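Local structure of PrgZ (4FAJ) at residues Gln470-Ala474 with His549-Ala553; Met371-Pro375 with Arg510-Leu514; Lys340-Ala345 with Gln393-Trp398; Ser363-Lys369 with Phe381-Val387; Ala164-Ala168 with Thr180-Lys184. The protein binds extracellular peptide pheromones as a membrane-anchored substrate-binding protein of the solute-binding protein 5 family, probably passing them on to a peptide transporter. All coordinates share one frame; numbering follows the deposited sequence.

Interaction 1. Residues Gln470-Ala474 with His549-Ala553; sequences QADYA and HSIGA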
# COMPACT_ATOMS: atom_id res chain seq x y z
N GLN A 470 -0.12 -3.68 0.59
CA GLN A 470 0.98 -3.76 1.54
C GLN A 470 0.56 -3.09 2.84
O GLN A 470 0.06 -1.96 2.81
CB GLN A 470 2.26 -3.10 1.03
CG GLN A 470 3.31 -2.93 2.14
CD GLN A 470 4.73 -3.06 1.67
OE1 GLN A 470 5.06 -4.00 0.94
NE2 GLN A 470 5.61 -2.15 2.14
N ALA A 471 0.78 -3.77 3.97
CA ALA A 471 0.42 -3.22 5.27
C ALA A 471 1.04 -1.85 5.42
O ALA A 471 2.18 -1.64 5.02
CB ALA A 471 0.91 -4.12 6.39
N ASP A 472 0.28 -0.92 5.99
CA ASP A 472 0.78 0.41 6.32
C ASP A 472 1.40 0.40 7.71
O ASP A 472 2.27 1.22 8.01
CB ASP A 472 -0.36 1.44 6.27
CG ASP A 472 -0.90 1.67 4.88
OD1 ASP A 472 -0.11 1.68 3.90
OD2 ASP A 472 -2.14 1.84 4.76
N TYR A 473 0.94 -0.51 8.57
CA TYR A 473 1.49 -0.69 9.93
C TYR A 473 1.36 -2.17 10.37
O TYR A 473 0.58 -2.92 9.77
CB TYR A 473 0.81 0.25 10.94
CG TYR A 473 -0.71 0.23 10.91
CD1 TYR A 473 -1.42 0.92 9.94
CD2 TYR A 473 -1.43 -0.49 11.86
CE1 TYR A 473 -2.81 0.88 9.90
CE2 TYR A 473 -2.82 -0.51 11.85
CZ TYR A 473 -3.50 0.16 10.88
OH TYR A 473 -4.89 0.11 10.87
N ALA A 474 2.12 -2.59 11.38
CA ALA A 474 2.23 -4.02 11.75
C ALA A 474 1.09 -4.54 12.62
O ALA A 474 1.30 -4.95 13.75
CB ALA A 474 3.58 -4.30 12.45
N HIS A 549 11.74 -0.98 4.06
CA HIS A 549 10.71 -1.35 5.03
C HIS A 549 9.77 -2.42 4.45
O HIS A 549 9.32 -2.28 3.30
CB HIS A 549 9.88 -0.12 5.42
CG HIS A 549 10.68 0.99 6.04
ND1 HIS A 549 11.17 0.91 7.33
CD2 HIS A 549 11.02 2.21 5.58
CE1 HIS A 549 11.82 2.02 7.62
NE2 HIS A 549 11.74 2.83 6.58
N SER A 550 9.47 -3.45 5.23
CA SER A 550 8.48 -4.47 4.82
C SER A 550 7.02 -3.99 5.01
O SER A 550 6.07 -4.62 4.51
CB SER A 550 8.71 -5.77 5.57
OG SER A 550 8.65 -5.55 6.96
N ILE A 551 6.84 -2.90 5.75
CA ILE A 551 5.55 -2.22 5.91
C ILE A 551 5.69 -0.72 5.56
O ILE A 551 6.77 -0.14 5.69
CB ILE A 551 4.97 -2.34 7.35
CG1 ILE A 551 5.84 -1.60 8.37
CG2 ILE A 551 4.82 -3.79 7.77
CD1 ILE A 551 5.26 -1.63 9.80
N GLY A 552 4.58 -0.11 5.15
CA GLY A 552 4.55 1.32 4.84
C GLY A 552 5.33 1.65 3.58
O GLY A 552 5.50 0.80 2.70
N ALA A 553 5.82 2.88 3.50
CA ALA A 553 6.58 3.33 2.34
C ALA A 553 7.88 2.52 2.28
O ALA A 553 8.61 2.47 3.25
CB ALA A 553 6.88 4.82 2.45
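The amide of Gln-470 has Ser-550 O above one of its faces, 3.5 Å from Gln-470 CD. That oxygen is badly angled for a bond. Gln-470 NE2 turns to Gly-552 O instead, a weak hydrogen bond of 3.0 Å bent to 134° at the hydrogen. Tyr-473 leaves its backbone away from the other segment, and its ring stacks on Tyr-201. Backbone does the firmer work: Gly-552 N donates to Ala-471 O at 2.8 Å, nearly straight (175°) and in the carbonyl plane. Ile-551 fills the angle beside this bond. With CG1 between its own backbone N and carbonyl carbon (chi1 66°), it brings CD1 to 3.6 Å from Ala-474 N, while CG2 faces Ala-471 CB at 4.2 Å. The contact borders the peptide site: Asp-472 OD1 and the backbone of Gln-470 bond to the bound peptide. Helix 477-480 meets Ala-471, and its Ser-478 OG is hydrogen-bonded by Asp-472 N; helix 81-90 packs on Gln-470 and Ala-553, and strand 311-324 pairs through Ala-317 with both Ala-471 and Ser-550.

Interaction 2. Residues Met371-Pro375 with Arg510-Leu514; sequences MAFNP and RWQEL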
# COMPACT_ATOMS: atom_id res chain seq x y z
N MET A 371 4.61 -10.41 9.72
CA MET A 371 4.21 -9.03 9.83
C MET A 371 3.83 -8.72 11.27
O MET A 371 4.37 -7.80 11.88
CB MET A 371 3.01 -8.75 8.91
CG MET A 371 2.44 -7.34 8.95
SD MET A 371 0.79 -7.29 8.20
CE MET A 371 -0.26 -7.79 9.56
N ALA A 372 2.87 -9.47 11.80
CA ALA A 372 2.27 -9.18 13.10
C ALA A 372 2.38 -10.38 14.02
O ALA A 372 2.01 -11.49 13.65
CB ALA A 372 0.83 -8.80 12.92
N PHE A 373 2.87 -10.14 15.23
CA PHE A 373 3.06 -11.19 16.24
C PHE A 373 2.28 -10.86 17.52
O PHE A 373 2.20 -9.70 17.93
CB PHE A 373 4.54 -11.38 16.56
CG PHE A 373 5.37 -11.76 15.37
CD1 PHE A 373 5.56 -13.10 15.04
CD2 PHE A 373 5.96 -10.79 14.57
CE1 PHE A 373 6.32 -13.46 13.93
CE2 PHE A 373 6.72 -11.14 13.46
CZ PHE A 373 6.90 -12.49 13.15
N ASN A 374 1.71 -11.88 18.13
CA ASN A 374 0.90 -11.72 19.33
C ASN A 374 1.80 -11.24 20.47
O ASN A 374 2.85 -11.83 20.72
CB ASN A 374 0.27 -13.07 19.69
CG ASN A 374 -0.83 -12.97 20.73
OD1 ASN A 374 -0.78 -12.16 21.65
ND2 ASN A 374 -1.84 -13.82 20.58
N PRO A 375 1.41 -10.14 21.15
CA PRO A 375 2.20 -9.68 22.30
C PRO A 375 2.34 -10.72 23.41
O PRO A 375 3.42 -10.87 23.98
CB PRO A 375 1.39 -8.48 22.81
CG PRO A 375 0.70 -7.98 21.63
CD PRO A 375 0.31 -9.22 20.86
N ARG A 510 -9.03 -9.59 21.26
CA ARG A 510 -9.02 -8.91 19.96
C ARG A 510 -8.34 -9.76 18.88
O ARG A 510 -8.90 -9.95 17.79
CB ARG A 510 -8.34 -7.54 20.06
CG ARG A 510 -8.19 -6.82 18.72
CD ARG A 510 -7.65 -5.43 18.89
NE ARG A 510 -7.48 -4.77 17.60
CZ ARG A 510 -6.38 -4.82 16.85
NH1 ARG A 510 -5.30 -5.50 17.25
NH2 ARG A 510 -6.36 -4.18 15.70
N TRP A 511 -7.15 -10.27 19.19
CA TRP A 511 -6.36 -11.10 18.28
C TRP A 511 -7.17 -12.27 17.75
O TRP A 511 -7.17 -12.55 16.55
CB TRP A 511 -5.14 -11.64 19.03
CG TRP A 511 -4.01 -12.13 18.18
CD1 TRP A 511 -3.65 -13.43 17.95
CD2 TRP A 511 -3.03 -11.33 17.53
NE1 TRP A 511 -2.52 -13.49 17.17
CE2 TRP A 511 -2.11 -12.21 16.90
CE3 TRP A 511 -2.84 -9.94 17.39
CZ2 TRP A 511 -1.03 -11.74 16.15
CZ3 TRP A 511 -1.76 -9.49 16.65
CH2 TRP A 511 -0.87 -10.39 16.05
N GLN A 512 -7.88 -12.93 18.65
CA GLN A 512 -8.65 -14.10 18.31
C GLN A 512 -9.86 -13.69 17.46
O GLN A 512 -10.25 -14.41 16.54
CB GLN A 512 -9.10 -14.84 19.58
CG GLN A 512 -7.97 -15.59 20.31
CD GLN A 512 -6.94 -14.67 20.98
OE1 GLN A 512 -7.26 -13.54 21.39
NE2 GLN A 512 -5.69 -15.15 21.08
N GLU A 513 -10.44 -12.53 17.77
CA GLU A 513 -11.61 -12.07 17.04
C GLU A 513 -11.27 -11.65 15.63
O GLU A 513 -12.03 -11.93 14.70
CB GLU A 513 -12.33 -10.94 17.79
CG GLU A 513 -12.88 -11.37 19.14
CD GLU A 513 -13.89 -12.49 19.04
OE1 GLU A 513 -15.00 -12.24 18.53
OE2 GLU A 513 -13.57 -13.62 19.47
N LEU A 514 -10.13 -10.99 15.45
CA LEU A 514 -9.65 -10.65 14.12
C LEU A 514 -9.34 -11.89 13.29
O LEU A 514 -9.56 -11.90 12.09
CB LEU A 514 -8.41 -9.75 14.17
CG LEU A 514 -8.60 -8.34 14.74
CD1 LEU A 514 -7.29 -7.54 14.62
CD2 LEU A 514 -9.75 -7.60 14.08
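Trp-511 carries this contact, with Asn-374 laid across one face of its indole. Asn-374 CA sits over the six-membered ring, 3.9 Å from its centroid and 19° off the normal, a CH-pi contact. From there the side chain steps along the indole: CB lies over the CE2-NE1 bond, and Asn-374 ND2 reaches Trp-511 CD1 at 3.2 Å. This path follows from CG standing anti to the backbone N (chi1 -167°), which carries the amide over the five-membered ring with its plane 42° from the indole. Asn-374 ND2 and Trp-511 NE1 are both donors and do not bond; the polar hold on Asn-374 is within its own loop, from OD1 to Val-376 N. The far end of the indole is also close. Trp-511 CH2 lies 3.5 Å from Phe-373 C. The carbonyl carbon of Ala-372 lies at the ring edge, in its plane, and Ala-372 CB is 3.9 Å from Trp-511 CH2.

The other side is looser. The Phe-373 side chain starts out away from the helix and is exposed, about 5 Å from a bound zinc ion. It is close to Glu-370, a zinc ligand seen for this protein though not bound to zinc by this chain here. Gln-512 lies only at the margin.

Trp-511 belongs to the first turn of helix 510-524, which thereby pins the long loop between strand 361-362 and helix 391-402. Phe-381 of that loop meets the indole edge-to-face, while Arg-510 and Leu-514 turn to helix 477-480, Arg-510 also making a salt bridge with Asp-475.

Interaction 3. Residues Lys340-Ala345 with Gln393-Trp398; sequences KAINYA and QAEEYW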
# COMPACT_ATOMS: atom_id res chain seq x y z
N LYS A 340 -15.42 -19.99 -4.65
CA LYS A 340 -14.67 -21.08 -4.03
C LYS A 340 -13.95 -21.93 -5.07
O LYS A 340 -12.83 -22.38 -4.83
CB LYS A 340 -15.59 -21.95 -3.16
CG LYS A 340 -16.09 -21.21 -1.94
CD LYS A 340 -17.05 -22.07 -1.12
CE LYS A 340 -17.42 -21.37 0.18
NZ LYS A 340 -18.49 -22.12 0.91
N ALA A 341 -14.59 -22.15 -6.22
CA ALA A 341 -13.92 -22.85 -7.33
C ALA A 341 -12.65 -22.11 -7.76
O ALA A 341 -11.62 -22.72 -7.97
CB ALA A 341 -14.85 -23.03 -8.51
N ILE A 342 -12.75 -20.79 -7.87
CA ILE A 342 -11.60 -19.96 -8.26
C ILE A 342 -10.47 -20.13 -7.24
O ILE A 342 -9.32 -20.41 -7.61
CB ILE A 342 -12.00 -18.47 -8.43
CG1 ILE A 342 -12.92 -18.29 -9.65
CG2 ILE A 342 -10.77 -17.56 -8.56
CD1 ILE A 342 -13.55 -16.89 -9.73
N ASN A 343 -10.81 -20.00 -5.96
CA ASN A 343 -9.83 -20.17 -4.89
C ASN A 343 -9.11 -21.52 -4.95
O ASN A 343 -7.89 -21.58 -4.92
CB ASN A 343 -10.47 -20.01 -3.51
CG ASN A 343 -9.51 -20.32 -2.39
OD1 ASN A 343 -8.50 -19.63 -2.23
ND2 ASN A 343 -9.80 -21.37 -1.64
N TYR A 344 -9.88 -22.61 -5.02
CA TYR A 344 -9.27 -23.95 -5.01
C TYR A 344 -8.46 -24.26 -6.28
O TYR A 344 -7.57 -25.13 -6.26
CB TYR A 344 -10.33 -25.03 -4.78
CG TYR A 344 -10.75 -25.15 -3.34
CD1 TYR A 344 -9.85 -25.57 -2.37
CD2 TYR A 344 -12.04 -24.84 -2.93
CE1 TYR A 344 -10.23 -25.69 -1.04
CE2 TYR A 344 -12.43 -24.95 -1.61
CZ TYR A 344 -11.51 -25.37 -0.67
OH TYR A 344 -11.90 -25.48 0.65
N ALA A 345 -8.76 -23.55 -7.37
CA ALA A 345 -8.09 -23.80 -8.64
C ALA A 345 -6.68 -23.20 -8.73
O ALA A 345 -5.92 -23.59 -9.62
CB ALA A 345 -8.94 -23.28 -9.79
N GLN A 393 -11.48 -30.37 -5.79
CA GLN A 393 -12.53 -29.54 -5.15
C GLN A 393 -12.94 -28.34 -6.02
O GLN A 393 -14.11 -27.97 -6.06
CB GLN A 393 -12.12 -29.07 -3.75
CG GLN A 393 -12.27 -30.14 -2.65
CD GLN A 393 -13.69 -30.67 -2.51
OE1 GLN A 393 -14.66 -30.01 -2.90
NE2 GLN A 393 -13.82 -31.87 -1.95
N ALA A 394 -11.98 -27.74 -6.72
CA ALA A 394 -12.25 -26.67 -7.67
C ALA A 394 -13.25 -27.14 -8.72
O ALA A 394 -14.25 -26.49 -8.96
CB ALA A 394 -10.96 -26.21 -8.35
N GLU A 395 -12.96 -28.29 -9.32
CA GLU A 395 -13.81 -28.88 -10.35
C GLU A 395 -15.20 -29.15 -9.82
O GLU A 395 -16.20 -28.89 -10.48
CB GLU A 395 -13.19 -30.18 -10.88
CG GLU A 395 -11.87 -29.98 -11.64
CD GLU A 395 -11.26 -31.29 -12.14
OE1 GLU A 395 -11.52 -32.35 -11.53
OE2 GLU A 395 -10.52 -31.25 -13.13
N GLU A 396 -15.27 -29.65 -8.59
CA GLU A 396 -16.55 -29.96 -7.99
C GLU A 396 -17.38 -28.75 -7.58
O GLU A 396 -18.60 -28.77 -7.71
CB GLU A 396 -16.35 -30.90 -6.81
CG GLU A 396 -15.80 -32.25 -7.25
CD GLU A 396 -16.22 -33.37 -6.35
OE1 GLU A 396 -16.67 -33.09 -5.22
OE2 GLU A 396 -16.10 -34.53 -6.78
N TYR A 397 -16.74 -27.70 -7.07
CA TYR A 397 -17.46 -26.47 -6.76
C TYR A 397 -17.99 -25.82 -8.05
O TYR A 397 -19.07 -25.24 -8.06
CB TYR A 397 -16.58 -25.47 -6.00
CG TYR A 397 -16.64 -25.64 -4.49
CD1 TYR A 397 -17.77 -25.25 -3.77
CD2 TYR A 397 -15.58 -26.19 -3.79
CE1 TYR A 397 -17.84 -25.39 -2.40
CE2 TYR A 397 -15.63 -26.33 -2.40
CZ TYR A 397 -16.76 -25.93 -1.71
OH TYR A 397 -16.79 -26.08 -0.35
N TRP A 398 -17.22 -25.94 -9.12
CA TRP A 398 -17.62 -25.42 -10.43
C TRP A 398 -18.85 -26.18 -10.95
O TRP A 398 -19.80 -25.56 -11.41
CB TRP A 398 -16.46 -25.50 -11.41
CG TRP A 398 -16.76 -25.00 -12.80
CD1 TRP A 398 -16.70 -25.73 -13.95
CD2 TRP A 398 -17.15 -23.68 -13.18
NE1 TRP A 398 -17.04 -24.94 -15.02
CE2 TRP A 398 -17.32 -23.68 -14.58
CE3 TRP A 398 -17.38 -22.49 -12.47
CZ2 TRP A 398 -17.71 -22.53 -15.29
CZ3 TRP A 398 -17.77 -21.35 -13.18
CH2 TRP A 398 -17.93 -21.38 -14.57
O HOH W 1 -14.73 -25.27 1.04
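Tyr-397 leaves its helix with CB against Ala-341, 3.9 Å from both the N and the CB of that residue. Beyond CB, two side chains one helical turn apart, Lys-340 and Tyr-344, meet the ring from the same side. Lys-340 lies over the face, its CB 4.0 Å from the ring centroid and only 10° off the normal. The lysine then runs on extended, so Lys-340 CD comes to 3.6 Å from Tyr-397 CE1 near the phenol end. Near CD2 the neighbour is Tyr-344, whose CE2 meets Tyr-397 CE2 at 3.6 Å. The two ring planes are only 8° apart but offset so far that they barely overlap, with centroids 5.7 Å apart. At the tip, one water joins the hydroxyls, 2.6 Å from Tyr-397 OH and 2.9 Å from Tyr-344 OH.

The framework is an antiparallel helix pair, 336-345 against 391-402, whose axes here run at 166° and approach to 7.7 Å. Alanines allow that closeness: Ala-341 and Ala-394 face each other at the nearest backbone point, and Ala-345 CB rests on Ala-394 CB. Tyr-344 CB also leans on Ala-394, while its ring is sandwiched by Gln-393 CB over one face and Asn-343 ND2, from its own helix, over the opposite one.

Helix 421-437 packs against Ala-345 and Ala-394 through Ser-437, and the indole of Trp-398 gives its NE1 to Glu-439 O while its CB touches Ala-341.

Interaction 4. Residues Ser363-Lys369 with Phe381-Val387; sequences SVGVVPK and FANEKLV
Leu-386 N donates to Val-364 O across the two loop segments, a 2.8 Å bond with 152° at the hydrogen and the donor in the carbonyl plane. Close by, a water donates to both Ser-363 O and Val-387 O at 2.7 Å each, so both of its hydrogens are spent on bridging the segments. Val-387 CG2 packs on Ser-363 O beside this bridge, and the branch carbon of Val-364 rests against Glu-384 O. At the other end Ala-382 points its methyl straight into the opposite backbone, 3.5 Å from both Val-367 O and Pro-368 O, with Lys-369 CG alongside. Val-367 crosses Phe-381 at about a right angle, Val-367 CG2 lying 3.6 Å from Phe-381 CE2; CG of Phe-381 stands anti to the backbone N (chi1 -177°), which places the ring against the valine.

Two inverse gamma turns, centred on Ala-382 and Lys-385, kink segment 381-387 where it runs beside 363-369 of the same loop. Outside these, helix 510-524 holds both partners: Glu-518 accepts from Val-367 N, Lys-519 pairs with Glu-384, and Lys-515 makes a cation-pi contact with the Phe-381 ring. The Lys-369 side chain is about 5 Å from a bound zinc ion.

Two irregular segments are thus joined by one direct bond and a shared water, with close packing of methyls and carbonyls, while charged residues of helix 510-524 anchor them from outside.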
# COMPACT_ATOMS: atom_id res chain seq x y z
N SER A 363 0.49 -17.55 -0.36
CA SER A 363 -0.37 -17.01 0.70
C SER A 363 -0.96 -18.16 1.51
O SER A 363 -1.32 -19.19 0.94
CB SER A 363 -1.53 -16.19 0.11
OG SER A 363 -1.11 -14.96 -0.47
N VAL A 364 -1.05 -17.97 2.83
CA VAL A 364 -1.77 -18.91 3.70
C VAL A 364 -3.10 -18.32 4.16
O VAL A 364 -3.90 -19.00 4.79
CB VAL A 364 -0.95 -19.28 4.95
CG1 VAL A 364 0.30 -20.09 4.55
CG2 VAL A 364 -0.58 -18.04 5.77
N GLY A 365 -3.32 -17.06 3.88
CA GLY A 365 -4.55 -16.37 4.26
C GLY A 365 -4.51 -14.98 3.66
O GLY A 365 -3.64 -14.67 2.82
N VAL A 366 -5.43 -14.12 4.08
CA VAL A 366 -5.44 -12.72 3.64
C VAL A 366 -4.20 -12.00 4.19
O VAL A 366 -3.54 -11.25 3.47
CB VAL A 366 -6.73 -12.02 4.09
CG1 VAL A 366 -6.67 -10.52 3.90
CG2 VAL A 366 -7.96 -12.63 3.36
N VAL A 367 -3.90 -12.24 5.46
CA VAL A 367 -2.82 -11.55 6.16
C VAL A 367 -1.51 -12.27 5.87
O VAL A 367 -1.48 -13.50 5.93
CB VAL A 367 -3.05 -11.49 7.69
CG1 VAL A 367 -1.88 -10.84 8.39
CG2 VAL A 367 -4.34 -10.73 8.00
N PRO A 368 -0.45 -11.52 5.52
CA PRO A 368 0.85 -12.13 5.25
C PRO A 368 1.62 -12.57 6.50
O PRO A 368 1.34 -12.11 7.59
CB PRO A 368 1.61 -11.03 4.53
CG PRO A 368 1.00 -9.75 5.00
CD PRO A 368 -0.44 -10.06 5.27
N LYS A 369 2.60 -13.45 6.30
CA LYS A 369 3.46 -13.93 7.38
C LYS A 369 4.54 -12.91 7.73
O LYS A 369 4.87 -12.03 6.90
CB LYS A 369 4.12 -15.26 6.99
CG LYS A 369 3.16 -16.40 6.85
CD LYS A 369 3.70 -17.55 6.00
CE LYS A 369 4.20 -18.71 6.81
NZ LYS A 369 4.36 -19.91 5.90
N PHE A 381 0.49 -13.95 13.44
CA PHE A 381 -0.97 -13.96 13.19
C PHE A 381 -1.34 -14.92 12.06
O PHE A 381 -2.39 -15.59 12.09
CB PHE A 381 -1.44 -12.55 12.82
CG PHE A 381 -2.94 -12.43 12.62
CD1 PHE A 381 -3.78 -12.19 13.69
CD2 PHE A 381 -3.50 -12.52 11.35
CE1 PHE A 381 -5.15 -12.05 13.51
CE2 PHE A 381 -4.88 -12.41 11.18
CZ PHE A 381 -5.70 -12.18 12.27
N ALA A 382 -0.47 -14.97 11.06
CA ALA A 382 -0.70 -15.81 9.89
C ALA A 382 -0.12 -17.21 10.15
O ALA A 382 0.87 -17.61 9.54
CB ALA A 382 -0.06 -15.15 8.66
N ASN A 383 -0.72 -17.96 11.06
CA ASN A 383 -0.18 -19.27 11.46
C ASN A 383 -1.06 -20.46 11.11
O ASN A 383 -0.86 -21.56 11.63
CB ASN A 383 0.17 -19.27 12.94
CG ASN A 383 -1.03 -19.08 13.83
OD1 ASN A 383 -2.12 -18.71 13.39
ND2 ASN A 383 -0.83 -19.30 15.12
N GLU A 384 -2.03 -20.24 10.21
CA GLU A 384 -2.93 -21.29 9.75
C GLU A 384 -2.95 -21.31 8.23
O GLU A 384 -2.97 -20.26 7.59
CB GLU A 384 -4.35 -21.03 10.26
CG GLU A 384 -4.54 -21.29 11.73
CD GLU A 384 -5.97 -21.07 12.17
OE1 GLU A 384 -6.88 -21.68 11.58
OE2 GLU A 384 -6.20 -20.29 13.12
N LYS A 385 -2.94 -22.51 7.65
CA LYS A 385 -3.02 -22.66 6.22
C LYS A 385 -4.51 -22.65 5.82
O LYS A 385 -5.15 -23.70 5.72
CB LYS A 385 -2.33 -23.96 5.78
CG LYS A 385 -1.98 -23.99 4.30
CD LYS A 385 -1.32 -25.31 3.95
CE LYS A 385 -0.45 -25.19 2.71
NZ LYS A 385 0.37 -26.43 2.54
N LEU A 386 -5.04 -21.46 5.57
CA LEU A 386 -6.48 -21.25 5.36
C LEU A 386 -6.94 -21.38 3.91
O LEU A 386 -8.13 -21.52 3.64
CB LEU A 386 -6.90 -19.89 5.92
CG LEU A 386 -6.77 -19.67 7.44
CD1 LEU A 386 -7.11 -18.23 7.77
CD2 LEU A 386 -7.66 -20.63 8.24
N VAL A 387 -5.99 -21.30 2.97
CA VAL A 387 -6.25 -21.53 1.56
C VAL A 387 -5.20 -22.49 1.03
O VAL A 387 -4.05 -22.45 1.47
CB VAL A 387 -6.26 -20.22 0.73
CG1 VAL A 387 -7.41 -19.32 1.16
CG2 VAL A 387 -4.93 -19.48 0.83
O HOH W 2 -1.42 -21.93 1.14

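Interaction 5. Residues Ala164-Ala168 with Thr180-Lys184; sequences AIKNA and TLAVK
Asn-167 directs its amide at the backbone of Thr-180, Asn-167 ND2 giving a 2.8 Å hydrogen bond to Thr-180 O with 159° at the hydrogen. The acceptor lies nearly in the plane of the amide, whereas the donor stands 34° off the plane of the Thr-180 carbonyl. OD1 of the same amide takes a hydrogen from Gln-176 NE2, so its rotation is fixed from both ends. Ala-182 N donates to Lys-166 O at 3.2 Å. Beside that bond Lys-166 CB presses on Ala-182 CB at 3.5 Å. The lysine chain then bends away to a salt bridge with Glu-194.

On the buried side Ile-165 and Leu-181 cross at a slant, Ile-165 CG2 to Leu-181 CD1 at 3.7 Å. Leu-181 starts out pointing away, but its branch returns: CG is anti to the backbone N (chi1 -169°), and CD1 touches both Ile-165 CG2 and Ala-168 CB. Val-183 CG2 completes the cluster at 4.0 Å from Ile-165 CG2, backed by Trp-146 of helix 139-150.

A type II turn from Ile-165 to Ala-168 sets these directions, with Asn-167 at positive phi just ahead of helix 168-172. An inverse gamma turn at Ala-182 leads the other segment into 183-186, an outermost strand of a four-stranded antiparallel sheet.

The chemistry is therefore divided: one backbone bond and one side-chain-to-backbone bond tie the more polar flank, while branched aliphatic groups seal the flank facing helix 139-150, so the entry to the helix and the entry to the strand are held together.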
# COMPACT_ATOMS: atom_id res chain seq x y z
N ALA A 164 -9.98 6.08 14.02
CA ALA A 164 -9.68 6.07 15.47
C ALA A 164 -9.95 7.39 16.19
O ALA A 164 -10.21 7.40 17.39
CB ALA A 164 -8.23 5.63 15.69
N ILE A 165 -9.90 8.50 15.46
CA ILE A 165 -10.01 9.83 16.06
C ILE A 165 -11.47 10.16 16.33
O ILE A 165 -12.33 9.91 15.48
CB ILE A 165 -9.39 10.91 15.14
CG1 ILE A 165 -7.89 10.64 14.95
CG2 ILE A 165 -9.61 12.32 15.70
CD1 ILE A 165 -7.22 11.56 13.93
N LYS A 166 -11.74 10.74 17.49
CA LYS A 166 -13.11 11.11 17.87
C LYS A 166 -13.77 11.98 16.80
O LYS A 166 -13.14 12.90 16.25
CB LYS A 166 -13.15 11.81 19.22
CG LYS A 166 -14.53 11.81 19.88
CD LYS A 166 -14.80 13.08 20.69
CE LYS A 166 -13.81 13.28 21.81
NZ LYS A 166 -14.22 14.33 22.79
N ASN A 167 -15.02 11.65 16.50
CA ASN A 167 -15.85 12.33 15.50
C ASN A 167 -15.54 12.01 14.05
O ASN A 167 -16.29 12.41 13.16
CB ASN A 167 -15.89 13.85 15.73
CG ASN A 167 -16.56 14.22 17.04
OD1 ASN A 167 -17.48 13.54 17.48
ND2 ASN A 167 -16.10 15.30 17.67
N ALA A 168 -14.46 11.28 13.77
CA ALA A 168 -14.13 10.91 12.39
C ALA A 168 -15.26 10.07 11.77
O ALA A 168 -15.54 10.21 10.58
CB ALA A 168 -12.81 10.15 12.32
N THR A 180 -15.37 19.40 13.65
CA THR A 180 -15.58 18.63 14.88
C THR A 180 -14.50 17.55 15.09
O THR A 180 -14.47 16.94 16.15
CB THR A 180 -16.99 17.97 14.92
OG1 THR A 180 -17.11 16.99 13.88
CG2 THR A 180 -18.10 19.03 14.74
N LEU A 181 -13.65 17.30 14.10
CA LEU A 181 -12.57 16.30 14.26
C LEU A 181 -11.77 16.64 15.53
O LEU A 181 -11.37 17.79 15.72
CB LEU A 181 -11.66 16.27 13.03
CG LEU A 181 -10.65 15.12 12.94
CD1 LEU A 181 -11.35 13.77 12.76
CD2 LEU A 181 -9.66 15.35 11.80
N ALA A 182 -11.59 15.66 16.41
CA ALA A 182 -11.01 15.92 17.73
C ALA A 182 -9.49 16.05 17.65
O ALA A 182 -8.74 15.25 18.22
CB ALA A 182 -11.41 14.83 18.73
N VAL A 183 -9.05 17.06 16.90
CA VAL A 183 -7.66 17.44 16.78
C VAL A 183 -7.60 18.96 16.92
O VAL A 183 -8.38 19.66 16.27
CB VAL A 183 -7.09 17.03 15.42
CG1 VAL A 183 -5.63 17.48 15.30
CG2 VAL A 183 -7.22 15.52 15.22
N LYS A 184 -6.71 19.47 17.76
CA LYS A 184 -6.57 20.92 17.92
C LYS A 184 -5.12 21.36 18.15
O LYS A 184 -4.31 20.60 18.70
CB LYS A 184 -7.46 21.42 19.05
CG LYS A 184 -6.93 21.15 20.46
CD LYS A 184 -7.90 21.65 21.52
CE LYS A 184 -7.37 21.39 22.92
NZ LYS A 184 -8.21 22.03 23.98

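Interaction 1 is the buried one, near the centre of the chain and beside the peptide, and its main tie is a backbone bond. Interactions 1, 2 and 4 form a connected group: Met-371 and Ala-372 touch Ala-471 and Ala-474, and Phe-381 joins interaction 4 to Trp-511 of interaction 2. Interaction 2 fixes the long loop to helix 510-524 by aromatic packing; interaction 4 folds it on itself, mixing methyls, a water and carbonyls. Interaction 3, farther out, is a helix pair of alanines and tyrosines, touching interaction 4 where Asn-343 meets Val-387. Interaction 5, joining a turn to a sheet edge, touches none of the others; its centre is about 45 Å from that of interaction 3.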